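Local coordinates for IMC sub-compartment protein ISP1 (Toxoplasma gondii, PDB 4CHM) that belongs to the inner membrane complex sub-compartment proteins, which are critical for replication of the parasite and adopt a pleckstrin homology fold, at residues Leu69-Arg72 / Asp73-Gln76; Ile13-Leu16 / His17-Leu21. One frame throughout, in Å; residues are numbered along the deposited sequence.

Contact 1. Residues Leu69-Arg72 / Asp73-Gln76. With SO4 (sulfate ion), chain G; SO4 (sulfate ion), chain E.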
loop_
_atom_site.group_PDB
_atom_site.type_symbol
_atom_site.label_atom_id
_atom_site.label_comp_id
_atom_site.label_asym_id
_atom_site.label_seq_id
_atom_site.Cartn_x
_atom_site.Cartn_y
_atom_site.Cartn_z
ATOM N N LEU A 69 1.183 6.095 -5.238
ATOM C CA LEU A 69 2.180 7.079 -4.875
ATOM C C LEU A 69 3.244 6.398 -4.012
ATOM O O LEU A 69 2.946 5.905 -2.939
ATOM C CB LEU A 69 1.513 8.201 -4.084
ATOM C CG LEU A 69 0.233 8.822 -4.640
ATOM C CD1 LEU A 69 -0.172 10.104 -3.930
ATOM C CD2 LEU A 69 0.368 9.060 -6.125
ATOM N N HIS A 70 4.472 6.323 -4.510
ATOM C CA HIS A 70 5.559 5.718 -3.750
ATOM C C HIS A 70 6.859 6.512 -3.608
ATOM O O HIS A 70 7.562 6.337 -2.645
ATOM C CB HIS A 70 5.854 4.319 -4.263
ATOM C CG HIS A 70 6.247 4.282 -5.700
ATOM N ND1 HIS A 70 7.542 4.080 -6.107
ATOM C CD2 HIS A 70 5.519 4.440 -6.827
ATOM C CE1 HIS A 70 7.593 4.094 -7.422
ATOM N NE2 HIS A 70 6.382 4.324 -7.884
ATOM N N THR A 71 7.190 7.343 -4.590
ATOM C CA THR A 71 8.404 8.152 -4.522
ATOM C C THR A 71 8.257 9.289 -3.528
ATOM O O THR A 71 7.166 9.783 -3.303
ATOM C CB THR A 71 8.826 8.738 -5.883
ATOM O OG1 THR A 71 7.967 9.824 -6.222
ATOM C CG2 THR A 71 8.814 7.682 -6.984
ATOM N N ARG A 72 9.360 9.712 -2.945
ATOM C CA ARG A 72 9.314 10.837 -2.028
ATOM C C ARG A 72 8.490 12.013 -2.566
ATOM O O ARG A 72 7.610 12.535 -1.862
ATOM C CB ARG A 72 10.721 11.298 -1.631
ATOM C CG ARG A 72 10.722 12.504 -0.685
ATOM C CD ARG A 72 12.146 12.935 -0.331
ATOM N NE ARG A 72 12.160 13.779 0.869
ATOM C CZ ARG A 72 12.220 13.303 2.107
ATOM N NH1 ARG A 72 12.229 11.988 2.316
ATOM N NH2 ARG A 72 12.219 14.138 3.146
ATOM N N ASP A 73 8.747 12.416 -3.808
ATOM C CA ASP A 73 8.061 13.596 -4.400
ATOM C C ASP A 73 6.527 13.432 -4.588
ATOM O O ASP A 73 5.770 14.360 -4.338
ATOM C CB ASP A 73 8.732 14.022 -5.718
ATOM C CG ASP A 73 10.056 14.816 -5.493
ATOM O OD1 ASP A 73 10.355 15.196 -4.335
ATOM O OD2 ASP A 73 10.773 15.063 -6.484
ATOM N N GLN A 74 6.113 12.261 -5.068
ATOM C CA GLN A 74 4.709 11.845 -5.133
ATOM C C GLN A 74 4.007 11.934 -3.770
ATOM O O GLN A 74 2.984 12.522 -3.643
ATOM C CB GLN A 74 4.604 10.391 -5.678
ATOM C CG GLN A 74 5.001 10.230 -7.150
ATOM C CD GLN A 74 5.142 8.778 -7.556
ATOM O OE1 GLN A 74 5.277 7.886 -6.704
ATOM N NE2 GLN A 74 5.124 8.526 -8.858
ATOM N N LEU A 75 4.628 11.398 -2.752
ATOM C CA LEU A 75 4.053 11.410 -1.403
ATOM C C LEU A 75 4.045 12.819 -0.735
ATOM O O LEU A 75 3.111 13.161 0.002
ATOM C CB LEU A 75 4.805 10.404 -0.527
ATOM C CG LEU A 75 4.546 8.936 -0.904
ATOM C CD1 LEU A 75 5.536 8.036 -0.157
ATOM C CD2 LEU A 75 3.096 8.550 -0.582
ATOM N N GLN A 76 5.014 13.648 -1.042
ATOM C CA GLN A 76 5.050 15.040 -0.597
ATOM C C GLN A 76 3.833 15.872 -1.045
ATOM O O GLN A 76 3.459 16.757 -0.369
ATOM C CB GLN A 76 6.370 15.719 -0.981
ATOM C CG GLN A 76 7.606 15.165 -0.292
ATOM C CD GLN A 76 7.768 15.634 1.127
ATOM O OE1 GLN A 76 6.829 15.692 1.843
ATOM N NE2 GLN A 76 8.958 16.022 1.497
HETATM S S SO4 G . 12.202 17.216 0.840
HETATM O O1 SO4 G . 13.545 17.700 0.425
HETATM O O2 SO4 G . 11.182 18.316 0.727
HETATM O O3 SO4 G . 12.318 16.751 2.256
HETATM O O4 SO4 G . 11.775 16.090 -0.045
HETATM S S SO4 E . 5.853 5.505 -11.334
HETATM O O1 SO4 E . 7.185 5.552 -11.989
HETATM O O2 SO4 E . 5.674 6.712 -10.547
HETATM O O3 SO4 E . 5.781 4.308 -10.456
HETATM O O4 SO4 E . 4.803 5.399 -12.342
#

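Contact 2. Residues Ile13-Leu16 / His17-Leu21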
loop_
_atom_site.group_PDB
_atom_site.type_symbol
_atom_site.label_atom_id
_atom_site.label_comp_id
_atom_site.label_asym_id
_atom_site.label_seq_id
_atom_site.Cartn_x
_atom_site.Cartn_y
_atom_site.Cartn_z
ATOM N N ILE A 13 8.331 -10.814 -4.225
ATOM C CA ILE A 13 6.986 -10.364 -4.591
ATOM C C ILE A 13 5.930 -11.451 -4.323
ATOM O O ILE A 13 4.827 -11.171 -3.843
ATOM C CB ILE A 13 6.928 -9.910 -6.059
ATOM C CG1 ILE A 13 7.748 -8.632 -6.243
ATOM C CG2 ILE A 13 5.477 -9.705 -6.519
ATOM C CD1 ILE A 13 8.147 -8.368 -7.691
ATOM N N GLU A 14 6.293 -12.699 -4.561
ATOM C CA GLU A 14 5.352 -13.759 -4.310
ATOM C C GLU A 14 5.132 -13.967 -2.813
ATOM O O GLU A 14 4.050 -14.363 -2.388
ATOM C CB GLU A 14 5.777 -15.055 -4.973
ATOM C CG GLU A 14 4.947 -16.243 -4.517
ATOM C CD GLU A 14 3.465 -16.136 -4.893
ATOM O OE1 GLU A 14 3.114 -15.387 -5.838
ATOM O OE2 GLU A 14 2.650 -16.846 -4.267
ATOM N N ASP A 15 6.163 -13.724 -2.028
ATOM C CA ASP A 15 6.041 -13.821 -0.602
ATOM C C ASP A 15 5.089 -12.749 -0.059
ATOM O O ASP A 15 4.229 -13.037 0.776
ATOM C CB ASP A 15 7.421 -13.735 0.067
ATOM C CG ASP A 15 7.346 -13.912 1.586
ATOM O OD1 ASP A 15 7.281 -15.059 2.054
ATOM O OD2 ASP A 15 7.271 -12.901 2.301
ATOM N N LEU A 16 5.228 -11.516 -0.542
ATOM C CA LEU A 16 4.290 -10.484 -0.185
ATOM C C LEU A 16 2.869 -10.883 -0.642
ATOM O O LEU A 16 1.891 -10.668 0.071
ATOM C CB LEU A 16 4.694 -9.154 -0.804
ATOM C CG LEU A 16 3.735 -8.024 -0.440
ATOM C CD1 LEU A 16 3.695 -7.892 1.080
ATOM C CD2 LEU A 16 4.180 -6.734 -1.081
ATOM N N HIS A 17 2.773 -11.501 -1.814
ATOM C CA HIS A 17 1.465 -11.940 -2.353
ATOM C C HIS A 17 0.793 -12.909 -1.401
ATOM O O HIS A 17 -0.379 -12.735 -1.023
ATOM C CB HIS A 17 1.676 -12.593 -3.706
ATOM C CG HIS A 17 0.420 -12.817 -4.489
ATOM N ND1 HIS A 17 0.284 -13.847 -5.333
ATOM C CD2 HIS A 17 -0.740 -12.056 -4.609
ATOM C CE1 HIS A 17 -0.912 -13.769 -5.946
ATOM N NE2 HIS A 17 -1.531 -12.674 -5.510
ATOM N N ARG A 18 1.556 -13.890 -0.933
ATOM C CA ARG A 18 1.037 -14.841 0.030
ATOM C C ARG A 18 0.558 -14.143 1.314
ATOM O O ARG A 18 -0.522 -14.439 1.812
ATOM C CB ARG A 18 2.073 -15.904 0.359
ATOM C CG ARG A 18 1.544 -16.954 1.334
ATOM C CD ARG A 18 2.658 -17.784 1.951
ATOM N NE ARG A 18 3.036 -17.268 3.268
ATOM C CZ ARG A 18 4.144 -16.582 3.509
ATOM N NH1 ARG A 18 4.999 -16.346 2.524
ATOM N NH2 ARG A 18 4.405 -16.145 4.739
ATOM N N ARG A 19 1.325 -13.206 1.822
ATOM C CA ARG A 19 0.926 -12.521 3.030
ATOM C C ARG A 19 -0.306 -11.625 2.832
ATOM O O ARG A 19 -1.152 -11.569 3.670
ATOM C CB ARG A 19 2.076 -11.776 3.649
ATOM C CG ARG A 19 3.132 -12.667 4.258
ATOM C CD ARG A 19 4.257 -11.851 4.814
ATOM N NE ARG A 19 5.166 -11.446 3.792
ATOM C CZ ARG A 19 5.570 -10.214 3.566
ATOM N NH1 ARG A 19 5.146 -9.250 4.310
ATOM N NH2 ARG A 19 6.412 -9.974 2.598
ATOM N N LEU A 20 -0.399 -10.984 1.687
ATOM C CA LEU A 20 -1.571 -10.175 1.343
ATOM C C LEU A 20 -2.839 -11.006 1.281
ATOM O O LEU A 20 -3.914 -10.548 1.697
ATOM C CB LEU A 20 -1.354 -9.453 0.005
ATOM C CG LEU A 20 -2.214 -8.260 -0.389
ATOM C CD1 LEU A 20 -2.335 -7.234 0.749
ATOM C CD2 LEU A 20 -1.700 -7.593 -1.670
ATOM N N LEU A 21 -2.726 -12.238 0.798
ATOM C CA LEU A 21 -3.886 -13.111 0.706
ATOM C C LEU A 21 -4.304 -13.596 2.075
ATOM O O LEU A 21 -5.480 -13.862 2.307
ATOM C CB LEU A 21 -3.600 -14.327 -0.198
ATOM C CG LEU A 21 -3.322 -14.056 -1.672
ATOM C CD1 LEU A 21 -2.920 -15.345 -2.363
ATOM C CD2 LEU A 21 -4.545 -13.432 -2.352
#

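Contact 1. Residues Leu69-Arg72 / Asp73-Gln76
Gln-74 folds back over Thr-71 to build a capping box at the start of the short helix 72-76. Thr-71 is the N-cap; its OG1 accepts from Gln-74 N at 3.3 Å. The Gln-74 side chain starts with CG anti to its carbonyl carbon (chi1 -68°) and runs extended. CB, CG and CD all pass close to Thr-71 OG1, with Gln-74 CG nearest at 3.1 Å. At the tip, OE1 takes two backbone donors from opposite faces of the amide. Thr-71 N to Gln-74 OE1, 2.9 Å, is the return bond of the box; His-70 N adds a further donor 2.8 Å from OE1. This double grip helps fix the amide's rotation. Gln-74 NE2 donates to O2 of a sulfate at 2.5 Å. His-70 NE2 donates to O3 of the same ion at 2.6 Å, at the ring edge and nearly straight (172°). Arg-72 NE and NH2 donate to O4 and O3 of a second sulfate at the guanidinium edge; Gln-76 NE2 adds a weak bond to O4. Arg-72 NH2 also salt-bridges Asp-86. Both ions probably come from the crystallisation liquor. Leu-75 turns inward onto strand 90-95, the Leu-69 backbone is hydrogen-bonded to Ala-92 there, and His-70 rests on helix 109-125.

Contact 2. Residues Ile13-Leu16 / His17-Leu21
The guanidinium groups of Arg-18 and Arg-19 both present an edge to the carboxylate of Asp-15, and the Arg-19 group also has Leu-16 CA over one face. The His-17 imidazole has Glu-14 OE1 at its edge, near the ring plane. These pairs sit on helix 10-22, which precedes the first strand of the pleckstrin homology fold and packs on its C-terminal helix 109-125. Asp-15, Arg-18 and Arg-19 form a salt-bridge network. Arg-18 lies alongside Asp-15, and its NH1 reaches Asp-15 OD1 at 2.7 Å. The bond is in the guanidinium plane but comes from above the carboxylate plane. Arg-19 approaches side-on and uses two nitrogens on the other oxygen. Its NE is 3.0 Å from Asp-15 OD2, and its NH2 is 3.1 Å from the same atom. The NH2 bond falls on the anti side of the carboxylate, whereas NE comes from above its plane. The chain bends at chi3 (-81°) and the end of Arg-19 turns back along the helix, across Leu-16, with Arg-19 NH2 3.5 Å from Leu-16 CA and 3.7 Å from Leu-16 CD1. Arg-19 NH1 makes a salt bridge to Asp-111 of helix 109-125. The two acidic partners probably hold the guanidinium in place and help balance its charge. Leu-16 packs on Cys-114 and Phe-115 of that helix, and Leu-20 on Leu-40 and Tyr-42 of strand 35-43. The usual helical backbone bonds run beneath, such as Leu-20 N to Leu-16 O at 2.8 Å. On another side of the helix, the carboxylate of Glu-14 and the ring of His-17 stand 82° apart. His-17 ND1 donates to Glu-14 OE1 across 3.3 Å, meeting that oxygen from above the carboxylate plane.

Contact 2 comes first along the chain, on helix 10-22, just before strand 24-29. Contact 1 follows after strand 65-69, where the chain enters helix 72-76. Their centres are 23 Å apart, their nearest atoms about 12 Å, and they do not touch. They lie on opposite sides of the centre of the chain. Helix 109-125 is common to both: His-70 rests on it in contact 1, and Leu-16, His-17 and Arg-19 reach it in contact 2. On the antiparallel sheet, contact 1 begins on the outermost strand 65-69 and packs on its neighbour 90-95; contact 2 packs on 24-29 and 35-43. The N-terminal helix and the short helix 72-76 both pack against the pleckstrin homology core.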